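Local coordinates for protein Pre-mRNA-splicing factor SAD1 (Saccharomyces cerevisiae, PDB 4MSX) that promotes assembly of newly made U4 snRNA into the U4/U6 snRNP and is required for pre-mRNA splicing, as a catalytically inactive relative of the ubiquitin-specific proteases, at residues Pro157-Cys160 against Asp166-Arg169; Gln220-Lys225 against Lys254-Leu259; Trp272-Ile277 against Ser286-Ser291. All blocks are in the same frame, centred on the assembly; numbering follows the deposited sequence.

Following the chain from the N terminus, the three contacts come in series, each closing before the next opens. Contact 1 closes a short excursion around helix 161-165, and joins the loops at its two ends beside helices 206-214 and 222-234. Contact 2 spans a longer piece of chain and brings the start of helix 222-234 beside the end of helix 247-256. Contact 3 closes the tight turn between helices 266-280 and 282-292. None nests in another. Contacts 2 and 3 touch, and Lys276 of contact 3 is salt-bridged to Glu257 of contact 2. Contact 1 stands apart, its centre about 26 Å from that of contact 2.

Contact 1 of 3, residues Pro157-Cys160 against Asp166-Arg169; sequences PTYC and DFPR
Tyr159 lays the CD1-CE1 side of its ring against the outer end of the Phe167 ring. The closest pair is Tyr159 CE1 and Phe167 CE2, at 3.7 Å. Phe167 CZ is the second atom in the contact, 3.8 Å from Tyr159 CE1. The ring centroids are 5.9 Å apart and the planes stand at 89°. Neither ring lies over the face of the other. This is a rim-to-rim meeting of two nearly perpendicular aromatics, and Tyr159 CE1 sits near the plane of the Phe167 ring. The backbones stay far apart, with 11.1 Å between the CA atoms of Tyr159 and Phe167, so the two rings bridge the gap. CB of each residue points to the other segment, and with CG anti to the carbonyl carbon (chi1 -61° in Tyr159) the rings meet at their rims. The Tyr159 hydroxyl is hydrogen-bonded to the backbone O of Lys232, in helix 222-234. Leu213 and Leu214 of helix 206-214 also touch the tyrosine. Within the second segment, Arg169 NH1 lies at the edge of the Phe167 ring and makes a long salt bridge of 3.7 Å with Asp166 OD2. Cys160 is the N-cap of helix 161-165. The contact is apolar packing between the loops at the two ends of this short helix, set against helices 206-214 and 222-234 at the end of the predicted UBP-type zinc-finger range.

Contact 2 of 3, residues Gln220-Lys225 against Lys254-Leu259; sequences QGEFIK and KVREGL
Glu257 OE2 accepts a hydrogen bond of 2.9 Å from a water. The same water accepts one of 3.0 Å from Phe223 N, in the first turn of helix 222-234. The water thus joins a carboxylate to a backbone N-H at the start of a helix. Tyr252 OH adds a weak hydrogen bond to OE2. The other oxygen, Glu257 OE1, is held by Lys276, so both oxygens have partners. The Glu257 chain bends at chi2 (-73°), which brings OE2 to 3.7 Å from Phe223 CB. The negative charge near the helix start would probably suit the helix dipole. These segments belong to the helical part of the USP-like fold, where the beginning of helix 222-234 meets the end of helix 247-256. Gly221 is the N-cap of the first helix, and its O takes the hydrogen bond from Lys225 N. The Phe223 ring leads away from Glu257, to pack on Phe249 and Leu253 and on helix 266-280. At the more exposed side, Glu222 OE1 lies 3.1 Å from Arg256 NH1, a salt bridge made in one of two conformers of Arg256 and to that extent doubtful. In this conformer the carboxylate and guanidinium planes are 77° apart, far from a flat, two-pronged pairing. Glu222 reaches out with an extended chain, and its OE2 is paired with Arg226 NE, one turn further along helix 222-234.

Contact 3 of 3, residues Trp272-Ile277 against Ser286-Ser291; sequences WLFNKI and SILNHS
Two successive helices of the USP-like domain, 266-280 and 282-292, are joined by a tight turn and pack together here. Leu288 reaches from the second helix to Phe274 and Ile277, which are one turn apart on the first. The CA atoms of Phe274 and Leu288 are 7.8 Å from each other. The two methyls of Leu288 divide the work. CD2 sits over one face of the Phe274 ring, offset toward the rim, with Phe274 CZ as its nearest atom at 4.3 Å. This is a loose apolar contact. Leu288 CD1 turns to Ile277 and also comes to 4.2 Å from Phe274 O. The three residues are buried, and other parts of the fold close in around them. Val208 of helix 206-214 and Trp321 touch Leu288, and Ile202 of helix 189-203 touches Phe274 and Ile277. Trp321 also meets the Phe274 ring edge-to-face. Ile277 has its CG2 branch anti to the backbone N, and it is this methyl that makes the closest approach, with Ile277 CG2 3.7 Å from Leu288 CD1.

Contact 1 of 3, residues Pro157-Cys160 against Asp166-Arg169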
loop_
_atom_site.group_PDB
_atom_site.type_symbol
_atom_site.label_atom_id
_atom_site.label_comp_id
_atom_site.label_asym_id
_atom_site.label_seq_id
_atom_site.Cartn_x
_atom_site.Cartn_y
_atom_site.Cartn_z
ATOM N N PRO A 157 -13.270 -1.612 8.775
ATOM C CA PRO A 157 -12.626 -1.277 10.047
ATOM C C PRO A 157 -12.886 0.181 10.404
ATOM O O PRO A 157 -12.936 1.021 9.506
ATOM C CB PRO A 157 -11.128 -1.521 9.777
ATOM C CG PRO A 157 -11.144 -2.603 8.693
ATOM C CD PRO A 157 -12.322 -2.195 7.818
ATOM N N THR A 158 -13.092 0.442 11.696
ATOM C CA THR A 158 -13.388 1.785 12.186
ATOM C C THR A 158 -12.397 2.116 13.294
ATOM O O THR A 158 -11.870 1.225 13.970
ATOM C CB THR A 158 -14.832 1.904 12.758
ATOM O OG1 THR A 158 -15.084 0.794 13.627
ATOM C CG2 THR A 158 -15.874 1.923 11.625
ATOM N N TYR A 159 -12.084 3.402 13.460
ATOM C CA TYR A 159 -11.016 3.771 14.374
ATOM C C TYR A 159 -11.418 5.104 15.032
ATOM O O TYR A 159 -12.148 5.870 14.422
ATOM C CB TYR A 159 -9.693 4.037 13.594
ATOM C CG TYR A 159 -9.211 2.802 12.826
ATOM C CD1 TYR A 159 -8.426 1.847 13.459
ATOM C CD2 TYR A 159 -9.590 2.583 11.496
ATOM C CE1 TYR A 159 -8.006 0.706 12.799
ATOM C CE2 TYR A 159 -9.130 1.437 10.801
ATOM C CZ TYR A 159 -8.355 0.507 11.477
ATOM O OH TYR A 159 -7.886 -0.635 10.899
ATOM N N CYS A 160 -10.934 5.367 16.239
ATOM C CA CYS A 160 -11.051 6.696 16.834
ATOM C C CYS A 160 -9.624 7.157 17.069
ATOM O O CYS A 160 -8.711 6.327 17.114
ATOM C CB CYS A 160 -11.805 6.632 18.177
ATOM S SG CYS A 160 -10.885 5.671 19.354
ATOM N N ASP A 166 -1.882 3.665 20.191
ATOM C CA ASP A 166 -1.235 2.414 20.538
ATOM C C ASP A 166 -0.917 1.563 19.288
ATOM O O ASP A 166 -0.766 0.348 19.393
ATOM C CB ASP A 166 -2.127 1.583 21.465
ATOM C CG ASP A 166 -1.364 0.424 22.127
ATOM O OD1 ASP A 166 -0.113 0.498 22.236
ATOM O OD2 ASP A 166 -2.013 -0.565 22.538
ATOM N N PHE A 167 -0.825 2.183 18.117
ATOM C CA PHE A 167 -0.447 1.413 16.896
ATOM C C PHE A 167 1.031 1.698 16.609
ATOM O O PHE A 167 1.468 2.827 16.806
ATOM C CB PHE A 167 -1.247 1.894 15.678
ATOM C CG PHE A 167 -2.674 1.440 15.637
ATOM C CD1 PHE A 167 -3.200 0.616 16.611
ATOM C CD2 PHE A 167 -3.476 1.823 14.576
ATOM C CE1 PHE A 167 -4.525 0.207 16.562
ATOM C CE2 PHE A 167 -4.788 1.445 14.510
ATOM C CZ PHE A 167 -5.329 0.621 15.496
ATOM N N PRO A 168 1.796 0.713 16.100
ATOM C CA PRO A 168 1.353 -0.666 15.849
ATOM C C PRO A 168 1.502 -1.510 17.120
ATOM O O PRO A 168 2.319 -1.171 17.976
ATOM C CB PRO A 168 2.341 -1.170 14.785
ATOM C CG PRO A 168 3.652 -0.379 15.065
ATOM C CD PRO A 168 3.162 0.983 15.596
ATOM N N ARG A 169 0.749 -2.601 17.232
ATOM C CA ARG A 169 0.890 -3.526 18.362
ATOM C C ARG A 169 0.723 -4.963 17.892
ATOM O O ARG A 169 0.159 -5.199 16.808
ATOM C CB ARG A 169 -0.129 -3.192 19.441
ATOM C CG ARG A 169 -1.575 -3.367 19.015
ATOM C CD ARG A 169 -2.443 -3.750 20.249
ATOM N NE ARG A 169 -3.872 -3.886 19.925
ATOM C CZ ARG A 169 -4.600 -2.837 19.596
ATOM N NH1 ARG A 169 -4.005 -1.651 19.560
ATOM N NH2 ARG A 169 -5.875 -2.961 19.314
#

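Contact 2 of 3, residues Gln220-Lys225 against Lys254-Leu259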
loop_
_atom_site.group_PDB
_atom_site.type_symbol
_atom_site.label_atom_id
_atom_site.label_comp_id
_atom_site.label_asym_id
_atom_site.label_seq_id
_atom_site.Cartn_x
_atom_site.Cartn_y
_atom_site.Cartn_z
ATOM N N GLN A 220 -16.558 11.062 -2.024
ATOM C CA GLN A 220 -15.417 11.439 -2.846
ATOM C C GLN A 220 -15.221 10.482 -4.075
ATOM O O GLN A 220 -14.155 10.479 -4.690
ATOM C CB GLN A 220 -14.111 11.618 -1.972
ATOM C CG GLN A 220 -14.204 12.635 -0.759
ATOM C CD GLN A 220 -12.815 13.143 -0.179
ATOM O OE1 GLN A 220 -11.883 13.387 -0.913
ATOM N NE2 GLN A 220 -12.732 13.323 1.135
ATOM N N GLY A 221 -16.249 9.703 -4.450
ATOM C CA GLY A 221 -16.166 8.802 -5.607
ATOM C C GLY A 221 -15.648 7.386 -5.289
ATOM O O GLY A 221 -15.025 7.187 -4.240
ATOM N N GLU A 222 -15.884 6.435 -6.185
ATOM C CA GLU A 222 -15.562 5.025 -5.954
ATOM C C GLU A 222 -14.014 4.705 -5.746
ATOM O O GLU A 222 -13.651 3.911 -4.878
ATOM C CB GLU A 222 -16.041 4.201 -7.110
ATOM C CG GLU A 222 -15.763 2.731 -6.899
ATOM C CD GLU A 222 -16.696 1.800 -7.663
ATOM O OE1 GLU A 222 -17.518 2.293 -8.480
ATOM O OE2 GLU A 222 -16.592 0.563 -7.445
ATOM N N PHE A 223 -13.160 5.329 -6.543
ATOM C CA PHE A 223 -11.693 5.103 -6.380
ATOM C C PHE A 223 -11.263 5.432 -4.919
ATOM O O PHE A 223 -10.609 4.612 -4.236
ATOM C CB PHE A 223 -10.917 5.968 -7.337
ATOM C CG PHE A 223 -9.457 6.060 -6.972
ATOM C CD1 PHE A 223 -8.623 4.954 -7.166
ATOM C CD2 PHE A 223 -8.943 7.211 -6.393
ATOM C CE1 PHE A 223 -7.232 5.020 -6.806
ATOM C CE2 PHE A 223 -7.572 7.298 -6.024
ATOM C CZ PHE A 223 -6.714 6.182 -6.233
ATOM N N ILE A 224 -11.626 6.631 -4.434
ATOM C CA ILE A 224 -11.154 7.094 -3.106
ATOM C C ILE A 224 -11.795 6.231 -2.027
ATOM O O ILE A 224 -11.128 5.817 -1.094
ATOM C CB ILE A 224 -11.432 8.600 -2.804
ATOM C CG1 ILE A 224 -10.489 9.514 -3.568
ATOM C CG2 ILE A 224 -11.153 8.931 -1.322
ATOM C CD1 ILE A 224 -8.967 9.456 -3.010
ATOM N N LYS A 225 -13.086 5.885 -2.183
ATOM C CA LYS A 225 -13.688 4.995 -1.203
ATOM C C LYS A 225 -12.956 3.639 -1.172
ATOM O O LYS A 225 -12.628 3.120 -0.108
ATOM C CB LYS A 225 -15.182 4.762 -1.511
ATOM C CG LYS A 225 -15.844 3.906 -0.455
ATOM C CD LYS A 225 -17.369 3.939 -0.596
ATOM C CE LYS A 225 -18.064 3.083 0.473
ATOM N NZ LYS A 225 -17.607 3.406 1.862
ATOM N N LYS A 254 -7.604 -0.994 -13.329
ATOM C CA LYS A 254 -7.292 -1.231 -14.765
ATOM C C LYS A 254 -8.634 -1.168 -15.554
ATOM O O LYS A 254 -8.745 -0.548 -16.632
ATOM C CB LYS A 254 -6.657 -2.606 -14.959
ATOM C CG LYS A 254 -5.308 -2.854 -14.174
ATOM C CD LYS A 254 -4.401 -3.920 -14.852
ATOM C CE LYS A 254 -3.831 -4.969 -13.873
ATOM N NZ LYS A 254 -4.779 -6.124 -13.522
ATOM N N VAL A 255 -9.663 -1.791 -14.990
ATOM C CA VAL A 255 -10.968 -1.909 -15.722
ATOM C C VAL A 255 -11.736 -0.587 -15.739
ATOM O O VAL A 255 -12.298 -0.183 -16.758
ATOM C CB VAL A 255 -11.802 -3.050 -15.092
ATOM C CG1 VAL A 255 -13.287 -3.065 -15.609
ATOM C CG2 VAL A 255 -11.131 -4.366 -15.371
ATOM N N ARG A 256 -11.729 0.158 -14.641
ATOM C CA ARG A 256 -12.570 1.328 -14.593
ATOM C C ARG A 256 -11.821 2.649 -14.425
ATOM O O ARG A 256 -12.393 3.707 -14.670
ATOM C CB ARG A 256 -13.689 1.098 -13.536
ATOM C CG ARG A 256 -14.847 0.244 -14.126
ATOM C CD ARG A 256 -16.117 0.183 -13.278
ATOM N NE ARG A 256 -16.084 -0.933 -12.327
ATOM C CZ ARG A 256 -16.683 -0.936 -11.138
ATOM N NH1 ARG A 256 -17.382 0.122 -10.730
ATOM N NH2 ARG A 256 -16.580 -2.003 -10.345
ATOM N N GLU A 257 -10.537 2.621 -14.016
ATOM C CA GLU A 257 -9.826 3.905 -13.873
ATOM C C GLU A 257 -8.681 4.077 -14.905
ATOM O O GLU A 257 -7.865 4.976 -14.774
ATOM C CB GLU A 257 -9.262 4.058 -12.461
ATOM C CG GLU A 257 -10.351 3.927 -11.427
ATOM C CD GLU A 257 -11.310 5.158 -11.359
ATOM O OE1 GLU A 257 -11.048 6.211 -11.992
ATOM O OE2 GLU A 257 -12.316 5.072 -10.628
ATOM N N GLY A 258 -8.615 3.195 -15.896
ATOM C CA GLY A 258 -7.688 3.388 -16.995
ATOM C C GLY A 258 -6.224 3.145 -16.624
ATOM O O GLY A 258 -5.325 3.601 -17.346
ATOM N N LEU A 259 -5.964 2.375 -15.563
ATOM C CA LEU A 259 -4.563 2.015 -15.238
ATOM C C LEU A 259 -4.095 0.997 -16.307
ATOM O O LEU A 259 -4.578 -0.154 -16.350
ATOM C CB LEU A 259 -4.438 1.334 -13.867
ATOM C CG LEU A 259 -3.005 0.864 -13.516
ATOM C CD1 LEU A 259 -2.016 2.091 -13.508
ATOM C CD2 LEU A 259 -3.016 0.126 -12.156
HETATM O O HOH W 1 -13.797 6.995 -8.993
#

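Contact 3 of 3, residues Trp272-Ile277 against Ser286-Ser291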
loop_
_atom_site.group_PDB
_atom_site.type_symbol
_atom_site.label_atom_id
_atom_site.label_comp_id
_atom_site.label_asym_id
_atom_site.label_seq_id
_atom_site.Cartn_x
_atom_site.Cartn_y
_atom_site.Cartn_z
ATOM N N TRP A 272 1.418 7.166 -10.447
ATOM C CA TRP A 272 0.026 7.100 -10.940
ATOM C C TRP A 272 -0.975 7.291 -9.757
ATOM O O TRP A 272 -2.000 8.005 -9.869
ATOM C CB TRP A 272 -0.238 5.721 -11.615
ATOM C CG TRP A 272 -1.572 5.638 -12.306
ATOM C CD1 TRP A 272 -1.839 5.872 -13.655
ATOM C CD2 TRP A 272 -2.818 5.223 -11.713
ATOM N NE1 TRP A 272 -3.202 5.646 -13.909
ATOM C CE2 TRP A 272 -3.808 5.248 -12.743
ATOM C CE3 TRP A 272 -3.195 4.843 -10.414
ATOM C CZ2 TRP A 272 -5.149 4.951 -12.495
ATOM C CZ3 TRP A 272 -4.568 4.519 -10.177
ATOM C CH2 TRP A 272 -5.496 4.573 -11.228
ATOM N N LEU A 273 -0.726 6.570 -8.680
ATOM C CA LEU A 273 -1.667 6.536 -7.551
ATOM C C LEU A 273 -1.686 7.933 -6.861
ATOM O O LEU A 273 -2.759 8.462 -6.528
ATOM C CB LEU A 273 -1.249 5.474 -6.530
ATOM C CG LEU A 273 -2.360 5.155 -5.539
ATOM C CD1 LEU A 273 -3.553 4.418 -6.238
ATOM C CD2 LEU A 273 -1.811 4.339 -4.375
ATOM N N PHE A 274 -0.516 8.549 -6.655
ATOM C CA PHE A 274 -0.525 9.936 -6.094
ATOM C C PHE A 274 -1.289 10.909 -6.989
ATOM O O PHE A 274 -2.067 11.750 -6.501
ATOM C CB PHE A 274 0.879 10.509 -5.951
ATOM C CG PHE A 274 1.565 10.109 -4.678
ATOM C CD1 PHE A 274 1.161 8.999 -3.968
ATOM C CD2 PHE A 274 2.604 10.867 -4.177
ATOM C CE1 PHE A 274 1.798 8.637 -2.768
ATOM C CE2 PHE A 274 3.247 10.512 -2.989
ATOM C CZ PHE A 274 2.845 9.403 -2.294
ATOM N N ASN A 275 -1.095 10.807 -8.310
ATOM C CA ASN A 275 -1.812 11.709 -9.190
ATOM C C ASN A 275 -3.315 11.423 -9.182
ATOM O O ASN A 275 -4.139 12.344 -9.298
ATOM C CB ASN A 275 -1.232 11.718 -10.619
ATOM C CG ASN A 275 0.206 12.346 -10.670
ATOM O OD1 ASN A 275 0.534 13.290 -9.920
ATOM N ND2 ASN A 275 1.062 11.798 -11.528
ATOM N N LYS A 276 -3.691 10.158 -9.052
ATOM C CA LYS A 276 -5.113 9.823 -9.111
ATOM C C LYS A 276 -5.795 10.302 -7.792
ATOM O O LYS A 276 -6.965 10.719 -7.771
ATOM C CB LYS A 276 -5.300 8.330 -9.310
ATOM C CG LYS A 276 -6.763 7.861 -9.352
ATOM C CD LYS A 276 -7.373 8.340 -10.660
ATOM C CE LYS A 276 -8.825 8.013 -10.701
ATOM N NZ LYS A 276 -9.406 8.215 -12.044
ATOM N N ILE A 277 -5.078 10.181 -6.696
ATOM C CA ILE A 277 -5.597 10.640 -5.388
ATOM C C ILE A 277 -5.829 12.145 -5.464
ATOM O O ILE A 277 -6.918 12.639 -5.085
ATOM C CB ILE A 277 -4.643 10.334 -4.222
ATOM C CG1 ILE A 277 -4.613 8.832 -3.977
ATOM C CG2 ILE A 277 -5.099 11.109 -2.911
ATOM C CD1 ILE A 277 -3.452 8.382 -3.097
ATOM N N SER A 286 -4.433 18.164 -0.751
ATOM C CA SER A 286 -3.734 19.143 0.079
ATOM C C SER A 286 -2.772 18.454 1.045
ATOM O O SER A 286 -1.698 18.958 1.301
ATOM C CB SER A 286 -4.787 20.015 0.837
ATOM O OG SER A 286 -5.444 19.211 1.818
ATOM N N ILE A 287 -3.111 17.279 1.581
ATOM C CA ILE A 287 -2.180 16.616 2.517
ATOM C C ILE A 287 -0.918 16.079 1.771
ATOM O O ILE A 287 0.215 16.227 2.237
ATOM C CB ILE A 287 -2.860 15.428 3.196
ATOM C CG1 ILE A 287 -3.975 15.950 4.151
ATOM C CG2 ILE A 287 -1.813 14.601 3.995
ATOM C CD1 ILE A 287 -4.989 14.862 4.579
ATOM N N LEU A 288 -1.131 15.433 0.616
ATOM C CA LEU A 288 0.042 14.945 -0.166
ATOM C C LEU A 288 0.893 16.094 -0.648
ATOM O O LEU A 288 2.115 16.062 -0.536
ATOM C CB LEU A 288 -0.430 14.123 -1.398
ATOM C CG LEU A 288 -1.115 12.800 -1.056
ATOM C CD1 LEU A 288 -1.635 12.137 -2.366
ATOM C CD2 LEU A 288 -0.087 11.885 -0.416
ATOM N N ASN A 289 0.272 17.133 -1.187
ATOM C CA ASN A 289 1.081 18.305 -1.558
ATOM C C ASN A 289 1.890 18.874 -0.402
ATOM O O ASN A 289 3.067 19.196 -0.559
ATOM C CB ASN A 289 0.229 19.374 -2.272
ATOM C CG ASN A 289 0.028 19.042 -3.750
ATOM O OD1 ASN A 289 0.854 19.395 -4.573
ATOM N ND2 ASN A 289 -1.027 18.311 -4.072
ATOM N N HIS A 290 1.320 18.943 0.790
ATOM C CA HIS A 290 2.076 19.511 1.868
ATOM C C HIS A 290 3.135 18.553 2.377
ATOM O O HIS A 290 4.266 18.941 2.690
ATOM C CB HIS A 290 1.170 19.880 3.076
ATOM C CG HIS A 290 1.969 20.282 4.267
ATOM N ND1 HIS A 290 2.626 21.493 4.340
ATOM C CD2 HIS A 290 2.299 19.607 5.388
ATOM C CE1 HIS A 290 3.299 21.557 5.476
ATOM N NE2 HIS A 290 3.116 20.425 6.129
ATOM N N SER A 291 2.786 17.274 2.476
ATOM C CA SER A 291 3.678 16.371 3.182
ATOM C C SER A 291 4.753 15.680 2.306
ATOM O O SER A 291 5.784 15.255 2.827
ATOM C CB SER A 291 2.860 15.273 3.861
ATOM O OG SER A 291 2.020 15.848 4.848
#